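Local coordinates for protein monomethylamine methyltransferase MtmB1 (Methanosarcina barkeri, PDB 1NTH) that catalyses transfer of the methyl group from monomethylamine to the corrinoid cofactor of its partner protein MtmC in methanogenesis from methylamine, at residues P336-C341 / S418-K423; G132-E137 / V373-T378; T379-R384 / E438-V443; K121-V126 / E150-T155. All coordinates share one frame; numbering follows the deposited sequence. Where two conformers were deposited one is given.

How the contacts relate
Contacts 1, 2 and 3 lie on one side of the chain's centre, the centres of 1 and 2 and of 1 and 3 being about 13 Å apart. Contact 4 is the first to close along the chain and joins parallel barrel strands 125-128 and 155-156. Contact 2 ties strand 134-135 to the loop that follows barrel strand 363-366; that loop runs into helix 380-393, the first helix of contact 3. Contact 1 touches both: Lys377 reaches the backbone of Ala421 and Gly422, and Lys423 pairs with Glu439. Contacts 1 to 3 thus tie TIM-barrel loops to helix 438-454. Contact 4, its centre about 17 Å from that of contact 3, is linked to them through the Arg384-Glu150 salt bridge.

Contact 1: P336-C341 / S418-K423; sequences PCAGPC and SAPAGK
The ring of Pro340 lies against the carbonyl of Lys423, whose O is nearly equidistant from CB, CG and CD, with CB at 3.3 Å. The ring of Pro420 turns its CG and CD to the methyl of Ala338, CG standing 3.9 Å from Ala338 CB. This is a loop-to-loop pairing on a TIM barrel: 336-341 leads from barrel strand 330-333 to helix 343-359, whereas its partner 418-423 belongs to a later loop, the one before helix 425-428. Two backbone bonds hold the loops together. Gly339 N donates to Pro420 O at 3.0 Å, nearly along the C=O axis; Lys423 N donates to Pro340 O at 2.9 Å, tilted from the carbonyl plane. Between them two glycines meet, Gly339 CA and Gly422 CA being 3.9 Å apart. A CB on Gly339 would run into Ala421 O and one on Gly422 into Gly339 C, and the positive phi of Gly422 also suits glycine. Gly339 CA adds a C-H...O contact to Ala421 O at 3.2 Å. The buried Lys423 O has no hydrogen-bonding partner in the model. The Lys423 side chain, extended beyond CB, carries NZ away to a salt bridge with Glu439. At the far end Cys337 CB touches Ala419 CB at 3.7 Å.

Contact 2: G132-E137 / V373-T378; sequences GSPISE and VVTDKT
Ser136 OG donates to Asp376 OD2 at 2.7 Å, the shortest polar bond between 132-137 and 373-378. The backbone N of the same serine donates to the other carboxylate oxygen, Asp376 OD1, at 2.8 Å and almost straight (170°). Both oxygens are met on their syn sides, roughly 20° out of the carboxylate plane, and the two-point grip fixes the rotation of the group. Asp376 CG lies beside its own backbone N (chi1 -60°), and that N also bonds to 132-137: Asp376 N donates to Pro134 O at 2.9 Å. An alanine here would probably leave Ser136 N and OG without these acceptors and free the serine hydroxyl to turn. Asp376 is the third residue of a type II turn, Val374 to Lys377, in the loop between barrel strand 363-366 and helix 380-393; its partner strand 134-135 pairs in parallel with 160-161. Beside the polar clasp, Thr375 CA makes a C-H...O contact with Pro134 O. Pro134 CG rests on the backbone of Thr375, 3.7 Å from Thr375 N. Ile135 CD1 lies 3.6 Å from Thr378 OG1, and Thr378 CG2 packs 3.5 Å from Ser133 OG, a hydroxyl bonded to Pro130 O.

Contact 3: T379-R384 / E438-V443; sequences TGMEAR and EEYMQV
Tyr440 reaches across to helix 380-393 with Met381 over one ring face and the carboxylate of Glu382 at its edge. The Met381 and Tyr440 side chains run antiparallel alongside each other, and Met381 CB makes a CH-pi contact 3.8 Å from the ring centroid, offset toward the rim. The Met381 chain, bent at chi2 (-67°), puts SD 5.0 Å from the same centroid as a Met-aromatic contact; SD also sits over the centre of the Arg384 guanidinium. Glu382 crosses the tyrosine side chain at about a right angle, yet its carboxylate is nearly coplanar with the ring, 12° apart. Tyr440 OH donates to Glu382 OE2 at 2.5 Å on the anti side, and Thr379 OG1 donates to the same oxygen at 2.6 Å from above the carboxylate plane. Glu382 OE1 takes Thr379 N at 2.9 Å. Thr379 is the N-cap, its OG1 accepting from Met381 N, and with Glu382 it forms a capping box, here extended by the tyrosine to a second helix. The short segments 380-384 and 438-443 run nearly parallel (crossing angle -23°), their axes 11.5 Å apart at closest approach. A phenylalanine in place of Tyr440 would probably deprive Glu382 OE2 of one hydroxyl donor and leave Cys341 N without its likely acceptor. Met381 CE lies 4.1 Å from Met441 CA; Met441 also packs on Phe3 of the third subunit.

Contact 4: K121-V126 / E150-T155; sequences KAKPIV and EKEVDT
Lys123 NZ forms a salt bridge with Glu152 OE1 at 2.7 Å, the two side chains crossing at about a right angle. The lysine chain is extended, with CG anti to the backbone N (chi1 -178°), and NZ also donates to two waters, one of which returns a bond to Glu152 OE2. OE2 is also salt-bridged to Arg391, giving the carboxylate two cationic partners. Val126 N donates to Asp154 OD2 at 2.8 Å, straight (178°) and on the anti lone pair. Another water lies between Asp154 OD2 and Pro124 O. Val126 O is gripped twice, by Asp154 N at 2.8 Å and Thr155 N at 3.2 Å. Here the TIM barrel makes a beta-alpha-beta crossover: strand 125-128 leads through helix 140-148 back to its parallel neighbour 155-156, and a type I turn, Glu150 to Val153, precedes the second strand. Asp154 thus binds Val126 through both backbone N and carboxylate. Around these bonds the packing is close: Val126 CB stands 3.2 Å from Glu152 O, with both methyls also against that carbonyl. Ile125 CG2 meets Asp154 CB at 3.8 Å. Val126 CG1 approaches Val153 CG2 at 4.4 Å, and the Val126 side chain touches Met386 of helix 380-393.

Contact 1: P336-C341 / S418-K423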
loop_
_atom_site.group_PDB
_atom_site.type_symbol
_atom_site.label_atom_id
_atom_site.label_comp_id
_atom_site.label_asym_id
_atom_site.label_seq_id
_atom_site.Cartn_x
_atom_site.Cartn_y
_atom_site.Cartn_z
ATOM N N PRO A 336 5.546 -37.844 14.391
ATOM C CA PRO A 336 6.261 -39.121 14.508
ATOM C C PRO A 336 6.632 -39.372 15.971
ATOM O O PRO A 336 6.711 -38.433 16.766
ATOM C CB PRO A 336 7.514 -38.905 13.659
ATOM C CG PRO A 336 7.137 -37.780 12.727
ATOM C CD PRO A 336 6.333 -36.874 13.612
ATOM N N CYS A 337 6.864 -40.635 16.322
ATOM C CA CYS A 337 7.254 -40.990 17.685
ATOM C C CYS A 337 8.724 -40.662 17.917
ATOM O O CYS A 337 9.096 -40.102 18.951
ATOM C CB CYS A 337 7.056 -42.490 17.934
ATOM S SG CYS A 337 5.352 -43.050 18.019
ATOM N N ALA A 338 9.555 -41.021 16.944
ATOM C CA ALA A 338 10.994 -40.809 17.032
ATOM C C ALA A 338 11.414 -39.355 16.831
ATOM O O ALA A 338 10.702 -38.568 16.201
ATOM C CB ALA A 338 11.703 -41.701 16.021
ATOM N N GLY A 339 12.582 -39.016 17.369
ATOM C CA GLY A 339 13.101 -37.666 17.257
ATOM C C GLY A 339 13.994 -37.473 16.047
ATOM O O GLY A 339 14.299 -38.433 15.337
ATOM N N PRO A 340 14.438 -36.234 15.789
ATOM C CA PRO A 340 15.303 -35.922 14.649
ATOM C C PRO A 340 16.608 -36.707 14.622
ATOM O O PRO A 340 17.110 -37.148 15.658
ATOM C CB PRO A 340 15.553 -34.421 14.801
ATOM C CG PRO A 340 14.332 -33.942 15.500
ATOM C CD PRO A 340 14.120 -35.010 16.542
ATOM N N CYS A 341 17.148 -36.857 13.419
ATOM C CA CYS A 341 18.403 -37.554 13.184
ATOM C C CYS A 341 18.354 -39.034 13.547
ATOM O O CYS A 341 19.326 -39.594 14.056
ATOM C CB CYS A 341 19.541 -36.861 13.940
ATOM S SG CYS A 341 21.185 -37.183 13.245
ATOM N N SER A 418 9.904 -48.133 22.106
ATOM C CA SER A 418 11.340 -47.895 22.148
ATOM C C SER A 418 11.825 -46.926 21.072
ATOM O O SER A 418 12.993 -46.947 20.691
ATOM C CB SER A 418 12.095 -49.220 22.023
ATOM O OG SER A 418 11.806 -49.863 20.791
ATOM N N ALA A 419 10.928 -46.074 20.587
ATOM C CA ALA A 419 11.293 -45.106 19.559
ATOM C C ALA A 419 12.458 -44.251 20.051
ATOM O O ALA A 419 12.420 -43.719 21.159
ATOM C CB ALA A 419 10.097 -44.220 19.228
ATOM N N PRO A 420 13.511 -44.110 19.230
ATOM C CA PRO A 420 14.686 -43.312 19.601
ATOM C C PRO A 420 14.350 -41.836 19.820
ATOM O O PRO A 420 13.649 -41.225 19.013
ATOM C CB PRO A 420 15.639 -43.537 18.430
ATOM C CG PRO A 420 14.713 -43.763 17.279
ATOM C CD PRO A 420 13.663 -44.665 17.874
ATOM N N ALA A 421 14.862 -41.278 20.913
ATOM C CA ALA A 421 14.617 -39.885 21.282
ATOM C C ALA A 421 15.127 -38.879 20.259
ATOM O O ALA A 421 14.582 -37.784 20.129
ATOM C CB ALA A 421 15.239 -39.594 22.645
ATOM N N GLY A 422 16.182 -39.242 19.543
ATOM C CA GLY A 422 16.721 -38.340 18.542
ATOM C C GLY A 422 17.499 -37.182 19.133
ATOM O O GLY A 422 17.795 -37.158 20.329
ATOM N N LYS A 423 17.811 -36.204 18.290
ATOM C CA LYS A 423 18.584 -35.047 18.715
ATOM C C LYS A 423 17.886 -33.718 18.484
ATOM O O LYS A 423 16.929 -33.629 17.716
ATOM C CB LYS A 423 19.927 -35.036 17.982
ATOM C CG LYS A 423 20.783 -36.263 18.251
ATOM C CD LYS A 423 22.132 -36.153 17.570
ATOM C CE LYS A 423 23.029 -37.327 17.935
ATOM N NZ LYS A 423 24.389 -37.175 17.352
#

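Contact 2: G132-E137 / V373-T378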
loop_
_atom_site.group_PDB
_atom_site.type_symbol
_atom_site.label_atom_id
_atom_site.label_comp_id
_atom_site.label_asym_id
_atom_site.label_seq_id
_atom_site.Cartn_x
_atom_site.Cartn_y
_atom_site.Cartn_z
ATOM N N GLY A 132 4.275 -26.493 15.372
ATOM C CA GLY A 132 3.763 -26.217 16.704
ATOM C C GLY A 132 4.602 -26.693 17.869
ATOM O O GLY A 132 4.188 -26.561 19.022
ATOM N N SER A 133 5.777 -27.239 17.580
ATOM C CA SER A 133 6.665 -27.735 18.628
ATOM C C SER A 133 7.397 -26.589 19.324
ATOM O O SER A 133 7.646 -25.541 18.725
ATOM C CB SER A 133 7.680 -28.711 18.029
ATOM O OG SER A 133 7.019 -29.783 17.375
ATOM N N PRO A 134 7.744 -26.768 20.609
ATOM C CA PRO A 134 8.449 -25.726 21.362
ATOM C C PRO A 134 9.874 -25.504 20.858
ATOM O O PRO A 134 10.648 -26.454 20.714
ATOM C CB PRO A 134 8.404 -26.246 22.799
ATOM C CG PRO A 134 8.410 -27.732 22.617
ATOM C CD PRO A 134 7.451 -27.932 21.466
ATOM N N ILE A 135 10.204 -24.245 20.591
ATOM C CA ILE A 135 11.522 -23.864 20.099
ATOM C C ILE A 135 12.109 -22.773 20.996
ATOM O O ILE A 135 11.419 -21.816 21.351
ATOM C CB ILE A 135 11.434 -23.318 18.650
ATOM C CG1 ILE A 135 10.834 -24.379 17.720
ATOM C CG2 ILE A 135 12.813 -22.876 18.175
ATOM C CD1 ILE A 135 11.655 -25.661 17.615
ATOM N N SER A 136 13.378 -22.925 21.362
ATOM C CA SER A 136 14.058 -21.945 22.208
ATOM C C SER A 136 14.143 -20.598 21.497
ATOM O O SER A 136 14.384 -20.534 20.292
ATOM C CB SER A 136 15.470 -22.429 22.555
ATOM O OG SER A 136 15.426 -23.645 23.281
ATOM N N GLU A 137 13.960 -19.524 22.255
ATOM C CA GLU A 137 13.996 -18.183 21.686
ATOM C C GLU A 137 15.290 -17.857 20.938
ATOM O O GLU A 137 15.245 -17.286 19.845
ATOM C CB GLU A 137 13.758 -17.133 22.783
ATOM C CG GLU A 137 13.534 -15.726 22.236
ATOM C CD GLU A 137 13.176 -14.698 23.302
ATOM O OE1 GLU A 137 12.928 -13.532 22.925
ATOM O OE2 GLU A 137 13.141 -15.042 24.508
ATOM N N VAL A 373 6.662 -32.510 21.427
ATOM C CA VAL A 373 6.653 -32.059 22.813
ATOM C C VAL A 373 8.037 -31.856 23.415
ATOM O O VAL A 373 8.157 -31.538 24.600
ATOM C CB VAL A 373 5.880 -33.048 23.709
ATOM C CG1 VAL A 373 4.445 -33.172 23.219
ATOM C CG2 VAL A 373 6.571 -34.404 23.706
ATOM N N VAL A 374 9.082 -32.036 22.614
ATOM C CA VAL A 374 10.438 -31.861 23.117
ATOM C C VAL A 374 11.082 -30.636 22.480
ATOM O O VAL A 374 11.212 -30.547 21.259
ATOM C CB VAL A 374 11.309 -33.104 22.833
ATOM C CG1 VAL A 374 12.684 -32.927 23.465
ATOM C CG2 VAL A 374 10.626 -34.352 23.383
ATOM N N THR A 375 11.485 -29.696 23.325
ATOM C CA THR A 375 12.095 -28.456 22.869
ATOM C C THR A 375 13.237 -28.637 21.874
ATOM O O THR A 375 14.167 -29.415 22.096
ATOM C CB THR A 375 12.600 -27.629 24.066
ATOM O OG1 THR A 375 11.507 -27.381 24.956
ATOM C CG2 THR A 375 13.171 -26.296 23.596
ATOM N N ASP A 376 13.131 -27.906 20.767
ATOM C CA ASP A 376 14.118 -27.898 19.691
ATOM C C ASP A 376 14.324 -29.196 18.915
ATOM O O ASP A 376 15.272 -29.301 18.136
ATOM C CB ASP A 376 15.468 -27.397 20.221
ATOM C CG ASP A 376 15.388 -25.985 20.776
ATOM O OD1 ASP A 376 14.566 -25.193 20.264
ATOM O OD2 ASP A 376 16.152 -25.657 21.712
ATOM N N LYS A 377 13.446 -30.177 19.096
ATOM C CA LYS A 377 13.606 -31.427 18.362
ATOM C C LYS A 377 12.795 -31.516 17.070
ATOM O O LYS A 377 11.954 -32.401 16.903
ATOM C CB LYS A 377 13.312 -32.634 19.262
ATOM C CG LYS A 377 14.417 -32.876 20.289
ATOM C CD LYS A 377 14.418 -34.299 20.828
ATOM C CE LYS A 377 15.613 -34.518 21.747
ATOM N NZ LYS A 377 15.704 -35.921 22.245
ATOM N N THR A 378 13.067 -30.582 16.161
ATOM C CA THR A 378 12.433 -30.527 14.847
ATOM C C THR A 378 13.409 -29.802 13.926
ATOM O O THR A 378 13.963 -28.769 14.304
ATOM C CB THR A 378 11.106 -29.720 14.850
ATOM O OG1 THR A 378 11.364 -28.374 15.271
ATOM C CG2 THR A 378 10.083 -30.353 15.777
#

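Contact 3: T379-R384 / E438-V443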
loop_
_atom_site.group_PDB
_atom_site.type_symbol
_atom_site.label_atom_id
_atom_site.label_comp_id
_atom_site.label_asym_id
_atom_site.label_seq_id
_atom_site.Cartn_x
_atom_site.Cartn_y
_atom_site.Cartn_z
ATOM N N THR A 379 13.640 -30.342 12.733
ATOM C CA THR A 379 14.541 -29.686 11.785
ATOM C C THR A 379 14.029 -29.833 10.357
ATOM O O THR A 379 13.204 -30.700 10.065
ATOM C CB THR A 379 15.971 -30.270 11.822
ATOM O OG1 THR A 379 16.024 -31.447 11.008
ATOM C CG2 THR A 379 16.382 -30.615 13.248
ATOM N N GLY A 380 14.542 -28.985 9.471
ATOM C CA GLY A 380 14.135 -29.018 8.078
ATOM C C GLY A 380 14.402 -30.327 7.359
ATOM O O GLY A 380 13.782 -30.602 6.336
ATOM N N MET A 381 15.322 -31.138 7.875
ATOM C CA MET A 381 15.626 -32.419 7.238
ATOM C C MET A 381 14.403 -33.328 7.174
ATOM O O MET A 381 14.213 -34.042 6.194
ATOM C CB MET A 381 16.757 -33.140 7.980
ATOM C CG MET A 381 18.146 -32.590 7.691
ATOM S SD MET A 381 18.687 -32.871 5.982
ATOM C CE MET A 381 19.512 -34.468 6.141
ATOM N N GLU A 382 13.576 -33.308 8.215
ATOM C CA GLU A 382 12.382 -34.145 8.218
ATOM C C GLU A 382 11.397 -33.675 7.147
ATOM O O GLU A 382 10.722 -34.488 6.513
ATOM C CB GLU A 382 11.716 -34.133 9.599
ATOM C CG GLU A 382 12.602 -34.691 10.715
ATOM C CD GLU A 382 13.208 -33.601 11.583
ATOM O OE1 GLU A 382 12.440 -32.905 12.283
ATOM O OE2 GLU A 382 14.448 -33.438 11.563
ATOM N N ALA A 383 11.319 -32.363 6.948
ATOM C CA ALA A 383 10.428 -31.805 5.936
ATOM C C ALA A 383 10.957 -32.131 4.542
ATOM O O ALA A 383 10.184 -32.307 3.600
ATOM C CB ALA A 383 10.309 -30.290 6.114
ATOM N N ARG A 384 12.279 -32.200 4.403
ATOM C CA ARG A 384 12.864 -32.529 3.111
ATOM C C ARG A 384 12.434 -33.942 2.712
ATOM O O ARG A 384 12.060 -34.186 1.567
ATOM C CB ARG A 384 14.396 -32.464 3.168
ATOM C CG ARG A 384 15.055 -32.795 1.833
ATOM C CD ARG A 384 16.538 -33.098 1.984
ATOM N NE ARG A 384 17.305 -31.947 2.449
ATOM C CZ ARG A 384 18.622 -31.957 2.630
ATOM N NH1 ARG A 384 19.316 -33.061 2.380
ATOM N NH2 ARG A 384 19.245 -30.867 3.056
ATOM N N GLU A 438 27.020 -34.132 8.897
ATOM C CA GLU A 438 27.236 -35.274 8.019
ATOM C C GLU A 438 26.510 -36.479 8.606
ATOM O O GLU A 438 26.026 -37.343 7.875
ATOM C CB GLU A 438 28.732 -35.568 7.888
ATOM C CG GLU A 438 29.481 -34.576 7.011
ATOM C CD GLU A 438 30.981 -34.789 7.042
ATOM O OE1 GLU A 438 31.414 -35.936 7.289
ATOM O OE2 GLU A 438 31.728 -33.815 6.806
ATOM N N GLU A 439 26.433 -36.524 9.931
ATOM C CA GLU A 439 25.751 -37.614 10.616
ATOM C C GLU A 439 24.299 -37.694 10.151
ATOM O O GLU A 439 23.809 -38.765 9.797
ATOM C CB GLU A 439 25.779 -37.399 12.129
ATOM C CG GLU A 439 25.125 -38.522 12.920
ATOM C CD GLU A 439 24.939 -38.175 14.385
ATOM O OE1 GLU A 439 25.905 -37.691 15.013
ATOM O OE2 GLU A 439 23.828 -38.393 14.913
ATOM N N TYR A 440 23.612 -36.557 10.153
ATOM C CA TYR A 440 22.215 -36.534 9.736
ATOM C C TYR A 440 22.091 -36.924 8.267
ATOM O O TYR A 440 21.193 -37.673 7.885
ATOM C CB TYR A 440 21.601 -35.143 9.946
ATOM C CG TYR A 440 20.101 -35.176 10.182
ATOM C CD1 TYR A 440 19.325 -36.242 9.720
ATOM C CD2 TYR A 440 19.458 -34.150 10.877
ATOM C CE1 TYR A 440 17.950 -36.292 9.947
ATOM C CE2 TYR A 440 18.076 -34.190 11.110
ATOM C CZ TYR A 440 17.334 -35.264 10.644
ATOM O OH TYR A 440 15.980 -35.327 10.886
ATOM N N MET A 441 22.992 -36.413 7.439
ATOM C CA MET A 441 22.961 -36.724 6.019
ATOM C C MET A 441 23.090 -38.228 5.785
ATOM O O MET A 441 22.448 -38.781 4.893
ATOM C CB MET A 441 24.076 -35.968 5.297
ATOM C CG MET A 441 23.841 -34.464 5.256
ATOM S SD MET A 441 25.262 -33.525 4.679
ATOM C CE MET A 441 25.277 -33.957 2.958
ATOM N N GLN A 442 23.910 -38.886 6.600
ATOM C CA GLN A 442 24.103 -40.328 6.476
ATOM C C GLN A 442 22.836 -41.070 6.894
ATOM O O GLN A 442 22.451 -42.056 6.266
ATOM C CB GLN A 442 25.282 -40.785 7.338
ATOM C CG GLN A 442 26.643 -40.313 6.841
ATOM C CD GLN A 442 27.778 -40.727 7.762
ATOM O OE1 GLN A 442 27.647 -41.669 8.542
ATOM N NE2 GLN A 442 28.905 -40.031 7.662
ATOM N N VAL A 443 22.194 -40.591 7.955
ATOM C CA VAL A 443 20.960 -41.199 8.441
ATOM C C VAL A 443 19.891 -41.059 7.358
ATOM O O VAL A 443 19.140 -41.995 7.081
ATOM C CB VAL A 443 20.467 -40.505 9.734
ATOM C CG1 VAL A 443 19.078 -41.003 10.106
ATOM C CG2 VAL A 443 21.438 -40.781 10.872
#

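Contact 4: K121-V126 / E150-T155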
loop_
_atom_site.group_PDB
_atom_site.type_symbol
_atom_site.label_atom_id
_atom_site.label_comp_id
_atom_site.label_asym_id
_atom_site.label_seq_id
_atom_site.Cartn_x
_atom_site.Cartn_y
_atom_site.Cartn_z
ATOM N N LYS A 121 -1.267 -37.073 -10.083
ATOM C CA LYS A 121 0.107 -36.940 -10.569
ATOM C C LYS A 121 0.752 -35.685 -9.981
ATOM O O LYS A 121 1.975 -35.600 -9.861
ATOM C CB LYS A 121 0.128 -36.826 -12.096
ATOM C CG LYS A 121 -0.374 -38.045 -12.849
ATOM C CD LYS A 121 0.644 -39.170 -12.862
ATOM C CE LYS A 121 0.176 -40.309 -13.759
ATOM N NZ LYS A 121 1.173 -41.411 -13.836
ATOM N N ALA A 122 -0.074 -34.706 -9.631
ATOM C CA ALA A 122 0.430 -33.462 -9.059
ATOM C C ALA A 122 0.904 -33.686 -7.630
ATOM O O ALA A 122 0.329 -34.479 -6.888
ATOM C CB ALA A 122 -0.656 -32.393 -9.086
ATOM N N LYS A 123 1.961 -32.980 -7.252
ATOM C CA LYS A 123 2.525 -33.089 -5.913
ATOM C C LYS A 123 1.791 -32.162 -4.944
ATOM O O LYS A 123 1.395 -31.054 -5.304
ATOM C CB LYS A 123 4.007 -32.711 -5.952
ATOM C CG LYS A 123 4.742 -32.829 -4.628
ATOM C CD LYS A 123 6.157 -32.273 -4.753
ATOM C CE LYS A 123 6.955 -32.466 -3.469
ATOM N NZ LYS A 123 8.294 -31.808 -3.550
ATOM N N PRO A 124 1.573 -32.613 -3.705
ATOM C CA PRO A 124 0.884 -31.720 -2.772
ATOM C C PRO A 124 1.822 -30.602 -2.331
ATOM O O PRO A 124 3.029 -30.649 -2.585
ATOM C CB PRO A 124 0.503 -32.649 -1.617
ATOM C CG PRO A 124 1.557 -33.704 -1.659
ATOM C CD PRO A 124 1.709 -33.967 -3.140
ATOM N N ILE A 125 1.255 -29.588 -1.690
ATOM C CA ILE A 125 2.030 -28.468 -1.180
ATOM C C ILE A 125 2.736 -28.945 0.083
ATOM O O ILE A 125 2.127 -29.601 0.932
ATOM C CB ILE A 125 1.105 -27.276 -0.832
ATOM C CG1 ILE A 125 0.513 -26.693 -2.115
ATOM C CG2 ILE A 125 1.867 -26.224 -0.033
ATOM C CD1 ILE A 125 1.552 -26.246 -3.128
ATOM N N VAL A 126 4.019 -28.622 0.202
ATOM C CA VAL A 126 4.800 -29.019 1.367
ATOM C C VAL A 126 4.899 -27.860 2.353
ATOM O O VAL A 126 5.580 -26.863 2.101
ATOM C CB VAL A 126 6.220 -29.465 0.952
ATOM C CG1 VAL A 126 7.043 -29.824 2.185
ATOM C CG2 VAL A 126 6.130 -30.661 0.014
ATOM N N GLU A 150 15.181 -25.152 2.424
ATOM C CA GLU A 150 14.896 -26.370 1.667
ATOM C C GLU A 150 13.971 -26.057 0.494
ATOM O O GLU A 150 12.854 -25.584 0.695
ATOM C CB GLU A 150 14.215 -27.410 2.567
ATOM C CG GLU A 150 15.084 -27.991 3.672
ATOM C CD GLU A 150 16.249 -28.803 3.134
ATOM O OE1 GLU A 150 16.090 -29.430 2.064
ATOM O OE2 GLU A 150 17.315 -28.831 3.788
ATOM N N LYS A 151 14.421 -26.318 -0.730
ATOM C CA LYS A 151 13.575 -26.061 -1.896
ATOM C C LYS A 151 12.320 -26.930 -1.884
ATOM O O LYS A 151 11.327 -26.611 -2.542
ATOM C CB LYS A 151 14.352 -26.293 -3.194
ATOM C CG LYS A 151 15.286 -25.148 -3.542
ATOM C CD LYS A 151 15.819 -25.272 -4.956
ATOM C CE LYS A 151 16.562 -24.005 -5.362
ATOM N NZ LYS A 151 17.014 -24.061 -6.777
ATOM N N GLU A 152 12.368 -28.032 -1.141
ATOM C CA GLU A 152 11.228 -28.939 -1.027
ATOM C C GLU A 152 10.051 -28.268 -0.323
ATOM O O GLU A 152 8.894 -28.606 -0.574
ATOM C CB GLU A 152 11.613 -30.185 -0.220
ATOM C CG GLU A 152 12.410 -31.244 -0.967
ATOM C CD GLU A 152 11.616 -31.905 -2.077
ATOM O OE1 GLU A 152 10.385 -32.077 -1.922
ATOM O OE2 GLU A 152 12.227 -32.273 -3.103
ATOM N N VAL A 153 10.354 -27.326 0.564
ATOM C CA VAL A 153 9.326 -26.638 1.341
ATOM C C VAL A 153 8.700 -25.449 0.603
ATOM O O VAL A 153 9.407 -24.599 0.057
ATOM C CB VAL A 153 9.912 -26.178 2.701
ATOM C CG1 VAL A 153 8.852 -25.471 3.534
ATOM C CG2 VAL A 153 10.447 -27.391 3.466
ATOM N N ASP A 154 7.368 -25.406 0.599
ATOM C CA ASP A 154 6.601 -24.347 -0.066
ATOM C C ASP A 154 6.128 -23.240 0.875
ATOM O O ASP A 154 6.165 -22.057 0.523
ATOM C CB ASP A 154 5.373 -24.946 -0.760
ATOM C CG ASP A 154 5.737 -25.906 -1.864
ATOM O OD1 ASP A 154 6.459 -25.485 -2.794
ATOM O OD2 ASP A 154 5.296 -27.075 -1.812
ATOM N N THR A 155 5.656 -23.635 2.054
ATOM C CA THR A 155 5.170 -22.697 3.063
ATOM C C THR A 155 5.710 -23.157 4.410
ATOM O O THR A 155 6.237 -24.268 4.522
ATOM C CB THR A 155 3.623 -22.675 3.133
ATOM O OG1 THR A 155 3.141 -23.971 3.512
ATOM C CG2 THR A 155 3.035 -22.303 1.782
HETATM O O HOH W 1 7.692 -29.139 -2.900
HETATM O O HOH W 2 10.323 -32.519 -5.233
HETATM O O HOH W 3 4.950 -29.015 -3.542
#